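Local coordinates for antifreeze protein (PDB 3P4G) that binds to ice as a hyperactive, calcium-dependent antifreeze protein built as a right-handed beta-helix, probably through ordered waters held on its surface, at residues Leu261-Leu267 with Ser279-Tyr285; Val183-Ala189 with Val204-Gly210; Val124-Leu130 with Asn142-Gly147. One frame throughout, in Å; residues are numbered along the deposited sequence.

Contact 1 (Leu261-Leu267 with Ser279-Tyr285); sequences LIVEHEL and SIYLKFY
The rings of His265 and Phe284 stack face to face, their centroids 4.4 Å apart and their planes 28° from parallel, with Phe284 CE1 over the centre of the imidazole. The same face of the Phe284 ring is met near its rim by the backbone N of Glu266; Glu266 CG lies 3.7 Å from Phe284 CE2. Phe284 CD2 in turn lies over the centre of one face of Tyr285, while Leu267 N, in plane at that ring's edge, donates to Tyr285 OH (2.9 Å, 166° at the hydrogen). With CG beside its own backbone N (chi1 -60°), Tyr285 sends this hydroxyl back to the preceding coil. The Tyr281 ring has Lys283 CB over one face near the rim, Ile262 CG2 oblique to it and Phe320 nearly parallel.

Strands 260-263 and 279-282 run nearly parallel, and their backbone bonds continue just past the second strand to Lys283 N, 3.0 Å from Val263 O. Inside, Leu282 CD2 packs against Val263 CG1 (3.6 Å) and Leu267 CD2 (3.7 Å), and helix 294-300 touches Leu267 and Ile280. Glu264 OE2 makes a salt bridge with Arg241, and OE1 a hydrogen bond with Gln243.

Where strand pairing has ended, a water donates to Val263 O and His265 O and accepts from Phe284 N, so it satisfies two carbonyls and one N-H between neighbouring coils near the C-terminal end.

Contact 2 (Val183-Ala189 with Val204-Gly210); sequences VGRTINA and VSGDLFG
The backbones of Val183-Ala189 and Val204-Gly210 run alongside each other at the same place in successive coils of the solenoid, with parallel pairing at Val183 and Val204 (CA atoms 4.8 Å apart) and a single further bridge between Ile187 and Leu208. Ser205 N donates to Val183 O almost straight, at 176°, whereas the bond from Gly206 N to Arg185 O is bent and weak. Ile187 then both donates to Asp207 O and accepts twice: Phe209 N lies nearly in line with its carbonyl at 2.9 Å, and Gly210 N comes from above the carbonyl plane at 3.1 Å.

Among the side chains, Thr186 OG1 accepts a backbone N-H, a part a carbonyl would play in a regular strand pair. It stands beside its own backbone N (chi1 -71°) and receives Asp207 N at 3.0 Å and 168°, while the other branch, Thr186 CG2, lies 3.8 Å from Phe209 CD2. Asp207 CB lies over one face of the Phe209 ring, offset toward the rim. A water joins Thr186 OG1 to Asp207 OD2, to which it donates; Asp207 OD1 accepts from the backbone N of Lys226, one coil further on. Inside the coil, Ile187 crosses Val204 at about a right angle, and the tight 3.5 Å approach of Ile187 CD1 to Val204 CG2 marks close packing. Leu208 lies alongside Ile187, with CD1 3.7 Å from Ile187 CB, and both Val204 and Leu208 meet Ile223 of the following coil.

Each oxygen of the Asp207 carboxylate thus has an identified donor, which should restrict rotation of the group. Through Thr186 and Asp207, side chains continue the coil-to-coil bonding where regular strand pairing has lapsed.

Contact 3 (Val124-Leu130 with Asn142-Gly147); sequences VYIGGNL and NIQIGG
Tyr125 and Gln144 lie side by side on the outer face of their strands, pointing the same way, with the Gln144 amide plane turned 48° from the phenol ring. The amide nitrogen does the touching: Gln144 NE2 comes obliquely to the ring, 3.2 Å from Tyr125 CE1. Both chains leave the backbone in the same sense, the Gln144 CG opposite its backbone N (chi1 -180°) and the rest extended, which carries the amide out along the ring. On the side of the preceding coil, Tyr125 stacks on the ring of Tyr106.

The inward face holds Ile126 and Ile145, also side by side, their CD1 atoms 3.8 Å apart. Ile145 CG2 turns instead to Leu130 CB at 4.0 Å, so its two branches meet residues from before and after the turn. These are equivalent positions in successive coils of the right-handed beta-helix: strands 123-126 and 142-145 are parallel within 3°, bridged at Val124-Ile143, Tyr125-Gln144 and Ile126-Ile145, with Ile126 CA and Ile145 CA 4.9 Å apart.

Main-chain hydrogen bonds follow this register, from Val124 N to Asn142 O (2.7 Å) through to Gly146 N and Ile126 O. At the turn Gly147 N reaches Gly128 O from above the carbonyl plane. A water donates to Val124 O and accepts from Asn142 ND2 (2.6 Å), while Asn142 OD1 accepts a hydrogen bond from Asn161 ND2 in the next coil.

Along the chain the three contacts come in series, contact 3 first, then contact 2, then contact 1, and none touches another. Centres of contacts 3 and 2 are 17 Å apart, those of contacts 2 and 1 19 Å, and those of contacts 3 and 1 34 Å, so the three lie almost in a line along the solenoid. Contacts 1 and 3 sample the same run of parallel strands; contact 2 starts where strands 180-183 and 201-204 of that run end and follows the turn. The calcium ligands Asp141 and Asp278 directly precede strands 142-145 and 279-282. A bound magnesium lies about 4 Å from the Asn188 side chain, and one about 5 Å from that of Asn129.

Contact 1 (Leu261-Leu267 with Ser279-Tyr285)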
loop_
_atom_site.group_PDB
_atom_site.type_symbol
_atom_site.label_atom_id
_atom_site.label_comp_id
_atom_site.label_asym_id
_atom_site.label_seq_id
_atom_site.Cartn_x
_atom_site.Cartn_y
_atom_site.Cartn_z
ATOM N N LEU A 261 -12.340 17.935 -1.015
ATOM C CA LEU A 261 -11.815 17.420 -2.289
ATOM C C LEU A 261 -11.152 18.568 -3.040
ATOM O O LEU A 261 -11.758 19.596 -3.311
ATOM C CB LEU A 261 -12.951 16.822 -3.134
ATOM C CG LEU A 261 -12.509 16.403 -4.549
ATOM C CD1 LEU A 261 -11.454 15.279 -4.492
ATOM C CD2 LEU A 261 -13.769 15.852 -5.258
ATOM N N ILE A 262 -9.876 18.400 -3.305
ATOM C CA ILE A 262 -9.125 19.329 -4.145
ATOM C C ILE A 262 -8.841 18.715 -5.481
ATOM O O ILE A 262 -8.198 17.674 -5.576
ATOM C CB ILE A 262 -7.818 19.760 -3.464
ATOM C CG1 ILE A 262 -8.168 20.493 -2.160
ATOM C CG2 ILE A 262 -7.005 20.794 -4.345
ATOM C CD1 ILE A 262 -7.063 20.517 -1.266
ATOM N N VAL A 263 -9.306 19.398 -6.527
ATOM C CA VAL A 263 -9.132 18.885 -7.890
ATOM C C VAL A 263 -8.349 19.923 -8.640
ATOM O O VAL A 263 -8.828 21.049 -8.875
ATOM C CB VAL A 263 -10.498 18.462 -8.536
ATOM C CG1 VAL A 263 -11.602 19.232 -7.996
ATOM C CG2 VAL A 263 -10.526 18.506 -10.020
ATOM N N GLU A 264 -7.142 19.541 -9.068
ATOM C CA GLU A 264 -6.255 20.541 -9.651
ATOM C C GLU A 264 -6.374 20.684 -11.188
ATOM O O GLU A 264 -5.772 21.588 -11.768
ATOM C CB GLU A 264 -4.808 20.242 -9.260
ATOM C CG GLU A 264 -4.570 20.234 -7.757
ATOM C CD GLU A 264 -3.089 20.060 -7.383
ATOM O OE1 GLU A 264 -2.225 20.044 -8.272
ATOM O OE2 GLU A 264 -2.775 19.946 -6.175
ATOM N N HIS A 265 -7.111 19.776 -11.841
ATOM C CA HIS A 265 -7.173 19.737 -13.307
ATOM C C HIS A 265 -8.647 19.528 -13.759
ATOM O O HIS A 265 -9.582 19.900 -13.019
ATOM C CB HIS A 265 -6.151 18.668 -13.804
ATOM C CG HIS A 265 -5.611 18.964 -15.165
ATOM N ND1 HIS A 265 -6.335 18.733 -16.323
ATOM C CD2 HIS A 265 -4.459 19.563 -15.558
ATOM C CE1 HIS A 265 -5.634 19.151 -17.370
ATOM N NE2 HIS A 265 -4.475 19.614 -16.936
ATOM N N GLU A 266 -8.870 18.987 -14.948
ATOM C CA GLU A 266 -10.213 18.750 -15.470
ATOM C C GLU A 266 -10.995 17.824 -14.564
ATOM O O GLU A 266 -10.446 16.880 -13.993
ATOM C CB GLU A 266 -10.140 18.116 -16.875
ATOM C CG GLU A 266 -9.638 19.071 -17.927
ATOM C CD GLU A 266 -9.296 18.397 -19.235
ATOM O OE1 GLU A 266 -9.934 17.398 -19.601
ATOM O OE2 GLU A 266 -8.382 18.904 -19.896
ATOM N N LEU A 267 -12.298 18.086 -14.456
ATOM C CA LEU A 267 -13.171 17.252 -13.648
ATOM C C LEU A 267 -14.371 16.790 -14.481
ATOM O O LEU A 267 -15.336 17.559 -14.692
ATOM C CB LEU A 267 -13.655 18.007 -12.370
ATOM C CG LEU A 267 -14.570 17.166 -11.492
ATOM C CD1 LEU A 267 -13.763 15.946 -10.904
ATOM C CD2 LEU A 267 -15.150 18.029 -10.345
ATOM N N SER A 279 -16.398 20.292 1.199
ATOM C CA SER A 279 -15.759 21.358 0.424
ATOM C C SER A 279 -15.055 20.835 -0.803
ATOM O O SER A 279 -14.433 19.764 -0.770
ATOM C CB SER A 279 -14.698 22.117 1.268
ATOM O OG SER A 279 -15.255 22.654 2.471
ATOM N N ILE A 280 -15.157 21.601 -1.868
ATOM C CA ILE A 280 -14.451 21.225 -3.105
ATOM C C ILE A 280 -13.740 22.459 -3.631
ATOM O O ILE A 280 -14.327 23.550 -3.680
ATOM C CB ILE A 280 -15.381 20.548 -4.167
ATOM C CG1 ILE A 280 -14.547 20.001 -5.347
ATOM C CG2 ILE A 280 -16.494 21.507 -4.731
ATOM C CD1 ILE A 280 -15.367 19.287 -6.424
ATOM N N TYR A 281 -12.504 22.268 -4.117
ATOM C CA TYR A 281 -11.747 23.344 -4.705
ATOM C C TYR A 281 -11.465 22.937 -6.147
ATOM O O TYR A 281 -10.774 21.960 -6.387
ATOM C CB TYR A 281 -10.417 23.489 -3.954
ATOM C CG TYR A 281 -9.496 24.586 -4.445
ATOM C CD1 TYR A 281 -9.988 25.702 -5.156
ATOM C CD2 TYR A 281 -8.126 24.552 -4.126
ATOM C CE1 TYR A 281 -9.153 26.706 -5.584
ATOM C CE2 TYR A 281 -7.256 25.583 -4.578
ATOM C CZ TYR A 281 -7.789 26.649 -5.288
ATOM O OH TYR A 281 -6.956 27.675 -5.749
ATOM N N LEU A 282 -12.023 23.693 -7.074
ATOM C CA LEU A 282 -11.858 23.454 -8.518
ATOM C C LEU A 282 -10.778 24.399 -9.005
ATOM O O LEU A 282 -11.077 25.472 -9.548
ATOM C CB LEU A 282 -13.169 23.756 -9.246
ATOM C CG LEU A 282 -14.393 22.915 -8.813
ATOM C CD1 LEU A 282 -15.706 23.421 -9.435
ATOM C CD2 LEU A 282 -14.180 21.435 -9.198
ATOM N N LYS A 283 -9.523 24.008 -8.819
ATOM C CA LYS A 283 -8.410 24.941 -9.079
ATOM C C LYS A 283 -8.267 25.233 -10.582
ATOM O O LYS A 283 -7.739 26.284 -10.979
ATOM C CB LYS A 283 -7.131 24.316 -8.547
ATOM C CG LYS A 283 -5.854 25.160 -8.645
ATOM C CD LYS A 283 -4.812 24.574 -7.660
ATOM C CE LYS A 283 -3.853 25.663 -7.201
ATOM N NZ LYS A 283 -2.850 26.029 -8.271
ATOM N N PHE A 284 -8.767 24.331 -11.427
ATOM C CA PHE A 284 -8.588 24.420 -12.890
ATOM C C PHE A 284 -9.594 25.350 -13.596
ATOM O O PHE A 284 -9.370 25.748 -14.748
ATOM C CB PHE A 284 -8.654 23.005 -13.487
ATOM C CG PHE A 284 -8.233 22.894 -14.954
ATOM C CD1 PHE A 284 -6.897 22.826 -15.308
ATOM C CD2 PHE A 284 -9.207 22.805 -15.969
ATOM C CE1 PHE A 284 -6.514 22.677 -16.662
ATOM C CE2 PHE A 284 -8.846 22.669 -17.318
ATOM C CZ PHE A 284 -7.480 22.582 -17.646
ATOM N N TYR A 285 -10.669 25.707 -12.905
ATOM C CA TYR A 285 -11.776 26.454 -13.514
ATOM C C TYR A 285 -11.953 27.793 -12.843
ATOM O O TYR A 285 -11.996 27.873 -11.613
ATOM C CB TYR A 285 -13.075 25.659 -13.353
ATOM C CG TYR A 285 -13.039 24.303 -14.010
ATOM C CD1 TYR A 285 -12.639 23.143 -13.277
ATOM C CD2 TYR A 285 -13.408 24.164 -15.359
ATOM C CE1 TYR A 285 -12.637 21.901 -13.877
ATOM C CE2 TYR A 285 -13.391 22.933 -15.973
ATOM C CZ TYR A 285 -12.989 21.805 -15.231
ATOM O OH TYR A 285 -12.993 20.592 -15.838
HETATM O O HOH W 1 -10.378 21.803 -11.041
#

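Contact 2 (Val183-Ala189 with Val204-Gly210)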
loop_
_atom_site.group_PDB
_atom_site.type_symbol
_atom_site.label_atom_id
_atom_site.label_comp_id
_atom_site.label_asym_id
_atom_site.label_seq_id
_atom_site.Cartn_x
_atom_site.Cartn_y
_atom_site.Cartn_z
ATOM N N VAL A 183 2.650 4.757 -3.513
ATOM C CA VAL A 183 2.740 3.961 -4.768
ATOM C C VAL A 183 3.468 4.808 -5.768
ATOM O O VAL A 183 2.985 5.898 -6.120
ATOM C CB VAL A 183 1.318 3.621 -5.301
ATOM C CG1 VAL A 183 1.424 2.802 -6.601
ATOM C CG2 VAL A 183 0.464 2.837 -4.239
ATOM N N GLY A 184 4.605 4.323 -6.293
ATOM C CA GLY A 184 5.461 5.143 -7.157
ATOM C C GLY A 184 4.870 5.318 -8.535
ATOM O O GLY A 184 5.110 6.318 -9.201
ATOM N N ARG A 185 4.081 4.320 -8.977
ATOM C CA ARG A 185 3.421 4.425 -10.247
ATOM C C ARG A 185 1.906 4.310 -10.123
ATOM O O ARG A 185 1.323 5.110 -9.397
ATOM C CB ARG A 185 4.071 3.509 -11.304
ATOM C CG ARG A 185 5.522 3.911 -11.516
ATOM C CD ARG A 185 6.270 3.059 -12.548
ATOM N NE ARG A 185 7.672 3.492 -12.519
ATOM C CZ ARG A 185 8.669 2.920 -13.189
ATOM N NH1 ARG A 185 8.438 1.886 -13.984
ATOM N NH2 ARG A 185 9.908 3.399 -13.054
ATOM N N THR A 186 1.276 3.306 -10.742
ATOM C CA THR A 186 -0.161 3.345 -10.973
ATOM C C THR A 186 -0.887 2.239 -10.250
ATOM O O THR A 186 -0.357 1.123 -10.112
ATOM C CB THR A 186 -0.405 3.277 -12.521
ATOM O OG1 THR A 186 0.021 4.534 -13.102
ATOM C CG2 THR A 186 -1.867 2.966 -12.911
ATOM N N ILE A 187 -2.067 2.574 -9.733
ATOM C CA ILE A 187 -2.967 1.558 -9.217
ATOM C C ILE A 187 -3.772 1.147 -10.437
ATOM O O ILE A 187 -4.633 1.897 -10.914
ATOM C CB ILE A 187 -3.856 2.035 -8.087
ATOM C CG1 ILE A 187 -2.991 2.470 -6.910
ATOM C CG2 ILE A 187 -4.767 0.863 -7.608
ATOM C CD1 ILE A 187 -3.762 3.042 -5.691
ATOM N N ASN A 188 -3.450 -0.032 -10.944
ATOM C CA ASN A 188 -4.074 -0.582 -12.152
ATOM C C ASN A 188 -5.561 -0.899 -11.977
ATOM O O ASN A 188 -6.072 -0.898 -10.881
ATOM C CB ASN A 188 -3.284 -1.800 -12.638
ATOM C CG ASN A 188 -1.998 -1.415 -13.367
ATOM O OD1 ASN A 188 -1.981 -0.496 -14.206
ATOM N ND2 ASN A 188 -0.927 -2.171 -13.103
ATOM N N ALA A 189 -6.255 -1.162 -13.072
ATOM C CA ALA A 189 -7.686 -1.390 -12.998
ATOM C C ALA A 189 -8.025 -2.502 -12.020
ATOM O O ALA A 189 -9.071 -2.427 -11.365
ATOM C CB ALA A 189 -8.293 -1.683 -14.403
ATOM N N VAL A 204 -0.405 8.328 -4.384
ATOM C CA VAL A 204 -0.219 7.590 -5.667
ATOM C C VAL A 204 0.467 8.557 -6.607
ATOM O O VAL A 204 -0.121 9.599 -6.986
ATOM C CB VAL A 204 -1.552 7.137 -6.231
ATOM C CG1 VAL A 204 -1.352 6.447 -7.598
ATOM C CG2 VAL A 204 -2.189 6.140 -5.276
ATOM N N SER A 205 1.705 8.243 -7.012
ATOM C CA SER A 205 2.430 9.147 -7.891
ATOM C C SER A 205 2.049 9.016 -9.388
ATOM O O SER A 205 2.274 9.949 -10.169
ATOM C CB SER A 205 3.948 9.055 -7.662
ATOM O OG SER A 205 4.261 9.594 -6.369
ATOM N N GLY A 206 1.467 7.874 -9.767
ATOM C CA GLY A 206 0.972 7.637 -11.117
ATOM C C GLY A 206 -0.548 7.809 -11.105
ATOM O O GLY A 206 -1.087 8.645 -10.354
ATOM N N ASP A 207 -1.231 7.012 -11.929
ATOM C CA ASP A 207 -2.653 7.185 -12.161
ATOM C C ASP A 207 -3.428 6.229 -11.261
ATOM O O ASP A 207 -2.832 5.294 -10.720
ATOM C CB ASP A 207 -2.955 6.803 -13.605
ATOM C CG ASP A 207 -2.174 7.652 -14.596
ATOM O OD1 ASP A 207 -1.995 8.851 -14.334
ATOM O OD2 ASP A 207 -1.709 7.099 -15.603
ATOM N N LEU A 208 -4.712 6.533 -11.050
ATOM C CA LEU A 208 -5.634 5.620 -10.367
ATOM C C LEU A 208 -6.672 5.118 -11.353
ATOM O O LEU A 208 -7.618 5.866 -11.706
ATOM C CB LEU A 208 -6.350 6.333 -9.212
ATOM C CG LEU A 208 -7.397 5.498 -8.471
ATOM C CD1 LEU A 208 -6.814 4.197 -7.941
ATOM C CD2 LEU A 208 -8.046 6.304 -7.325
ATOM N N PHE A 209 -6.463 3.883 -11.836
ATOM C CA PHE A 209 -7.414 3.187 -12.692
ATOM C C PHE A 209 -8.210 2.148 -11.884
ATOM O O PHE A 209 -9.306 1.740 -12.328
ATOM C CB PHE A 209 -6.705 2.510 -13.874
ATOM C CG PHE A 209 -5.914 3.453 -14.755
ATOM C CD1 PHE A 209 -6.316 4.775 -14.938
ATOM C CD2 PHE A 209 -4.794 2.996 -15.411
ATOM C CE1 PHE A 209 -5.571 5.621 -15.776
ATOM C CE2 PHE A 209 -4.050 3.826 -16.280
ATOM C CZ PHE A 209 -4.447 5.131 -16.460
ATOM N N GLY A 210 -7.676 1.719 -10.732
ATOM C CA GLY A 210 -8.382 0.770 -9.802
ATOM C C GLY A 210 -9.168 1.511 -8.728
ATOM O O GLY A 210 -9.865 2.481 -9.028
HETATM O O HOH W 2 4.970 7.848 -4.445
HETATM O O HOH W 3 -0.289 4.823 -15.651
#

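Contact 3 (Val124-Leu130 with Asn142-Gly147)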
loop_
_atom_site.group_PDB
_atom_site.type_symbol
_atom_site.label_atom_id
_atom_site.label_comp_id
_atom_site.label_asym_id
_atom_site.label_seq_id
_atom_site.Cartn_x
_atom_site.Cartn_y
_atom_site.Cartn_z
ATOM N N VAL A 124 10.533 -5.415 5.997
ATOM C CA VAL A 124 10.612 -6.309 4.805
ATOM C C VAL A 124 10.984 -5.457 3.599
ATOM O O VAL A 124 10.289 -4.457 3.315
ATOM C CB VAL A 124 9.268 -7.051 4.549
ATOM C CG1 VAL A 124 9.348 -8.025 3.322
ATOM C CG2 VAL A 124 8.860 -7.847 5.763
ATOM N N TYR A 125 12.055 -5.839 2.889
ATOM C CA TYR A 125 12.447 -5.186 1.660
ATOM C C TYR A 125 12.494 -6.298 0.599
ATOM O O TYR A 125 13.126 -7.378 0.829
ATOM C CB TYR A 125 13.853 -4.601 1.806
ATOM C CG TYR A 125 14.444 -3.993 0.559
ATOM C CD1 TYR A 125 14.492 -2.606 0.394
ATOM C CD2 TYR A 125 14.984 -4.801 -0.474
ATOM C CE1 TYR A 125 15.013 -2.042 -0.750
ATOM C CE2 TYR A 125 15.515 -4.239 -1.607
ATOM C CZ TYR A 125 15.511 -2.846 -1.746
ATOM O OH TYR A 125 16.077 -2.258 -2.852
ATOM N N ILE A 126 11.795 -6.045 -0.510
ATOM C CA ILE A 126 11.779 -6.919 -1.683
ATOM C C ILE A 126 12.173 -5.994 -2.851
ATOM O O ILE A 126 11.456 -5.015 -3.171
ATOM C CB ILE A 126 10.430 -7.547 -1.898
ATOM C CG1 ILE A 126 10.229 -8.656 -0.849
ATOM C CG2 ILE A 126 10.281 -8.155 -3.340
ATOM C CD1 ILE A 126 8.682 -9.025 -0.628
ATOM N N GLY A 127 13.290 -6.313 -3.493
ATOM C CA GLY A 127 13.852 -5.413 -4.537
ATOM C C GLY A 127 13.073 -5.525 -5.878
ATOM O O GLY A 127 12.878 -4.553 -6.644
ATOM N N GLY A 128 12.549 -6.714 -6.100
ATOM C CA GLY A 128 11.826 -7.017 -7.350
ATOM C C GLY A 128 10.314 -6.886 -7.216
ATOM O O GLY A 128 9.798 -6.049 -6.463
ATOM N N ASN A 129 9.603 -7.725 -7.983
ATOM C CA ASN A 129 8.136 -7.761 -7.911
ATOM C C ASN A 129 7.579 -8.695 -6.871
ATOM O O ASN A 129 8.144 -9.763 -6.611
ATOM C CB ASN A 129 7.577 -8.227 -9.285
ATOM C CG ASN A 129 7.998 -7.291 -10.435
ATOM O OD1 ASN A 129 8.405 -7.750 -11.521
ATOM N ND2 ASN A 129 7.911 -6.007 -10.200
ATOM N N LEU A 130 6.423 -8.343 -6.326
ATOM C CA LEU A 130 5.795 -9.234 -5.364
ATOM C C LEU A 130 4.634 -9.888 -6.063
ATOM O O LEU A 130 3.655 -9.184 -6.393
ATOM C CB LEU A 130 5.320 -8.455 -4.136
ATOM C CG LEU A 130 4.509 -9.261 -3.103
ATOM C CD1 LEU A 130 5.426 -10.316 -2.396
ATOM C CD2 LEU A 130 3.724 -8.426 -2.045
ATOM N N ASN A 142 7.324 -2.237 8.446
ATOM C CA ASN A 142 7.810 -1.489 7.290
ATOM C C ASN A 142 7.934 -2.453 6.126
ATOM O O ASN A 142 8.590 -3.507 6.278
ATOM C CB ASN A 142 9.149 -0.885 7.570
ATOM C CG ASN A 142 9.438 0.293 6.642
ATOM O OD1 ASN A 142 8.961 1.403 6.878
ATOM N ND2 ASN A 142 10.155 0.021 5.520
ATOM N N ILE A 143 7.214 -2.153 5.020
ATOM C CA ILE A 143 7.271 -2.985 3.786
ATOM C C ILE A 143 7.738 -2.106 2.597
ATOM O O ILE A 143 7.153 -1.030 2.325
ATOM C CB ILE A 143 5.922 -3.655 3.445
ATOM C CG1 ILE A 143 5.392 -4.488 4.647
ATOM C CG2 ILE A 143 6.037 -4.539 2.216
ATOM C CD1 ILE A 143 4.334 -3.747 5.418
ATOM N N GLN A 144 8.786 -2.549 1.905
ATOM C CA GLN A 144 9.216 -1.846 0.738
ATOM C C GLN A 144 9.305 -2.869 -0.404
ATOM O O GLN A 144 9.935 -3.937 -0.258
ATOM C CB GLN A 144 10.593 -1.264 0.967
ATOM C CG GLN A 144 11.080 -0.503 -0.245
ATOM C CD GLN A 144 12.179 0.510 0.014
ATOM O OE1 GLN A 144 12.192 1.215 1.041
ATOM N NE2 GLN A 144 13.127 0.594 -0.934
ATOM N N ILE A 145 8.642 -2.531 -1.500
ATOM C CA ILE A 145 8.589 -3.393 -2.715
ATOM C C ILE A 145 9.109 -2.533 -3.842
ATOM O O ILE A 145 8.478 -1.515 -4.180
ATOM C CB ILE A 145 7.109 -3.850 -3.041
ATOM C CG1 ILE A 145 6.377 -4.430 -1.846
ATOM C CG2 ILE A 145 7.067 -4.819 -4.328
ATOM C CD1 ILE A 145 6.995 -5.720 -1.201
ATOM N N GLY A 146 10.228 -2.929 -4.453
ATOM C CA GLY A 146 10.874 -2.113 -5.475
ATOM C C GLY A 146 10.064 -2.095 -6.760
ATOM O O GLY A 146 9.994 -1.065 -7.420
ATOM N N GLY A 147 9.415 -3.228 -7.050
ATOM C CA GLY A 147 8.601 -3.360 -8.282
ATOM C C GLY A 147 7.106 -3.217 -8.030
ATOM O O GLY A 147 6.635 -2.259 -7.401
HETATM O O HOH W 4 11.408 -2.028 4.646
#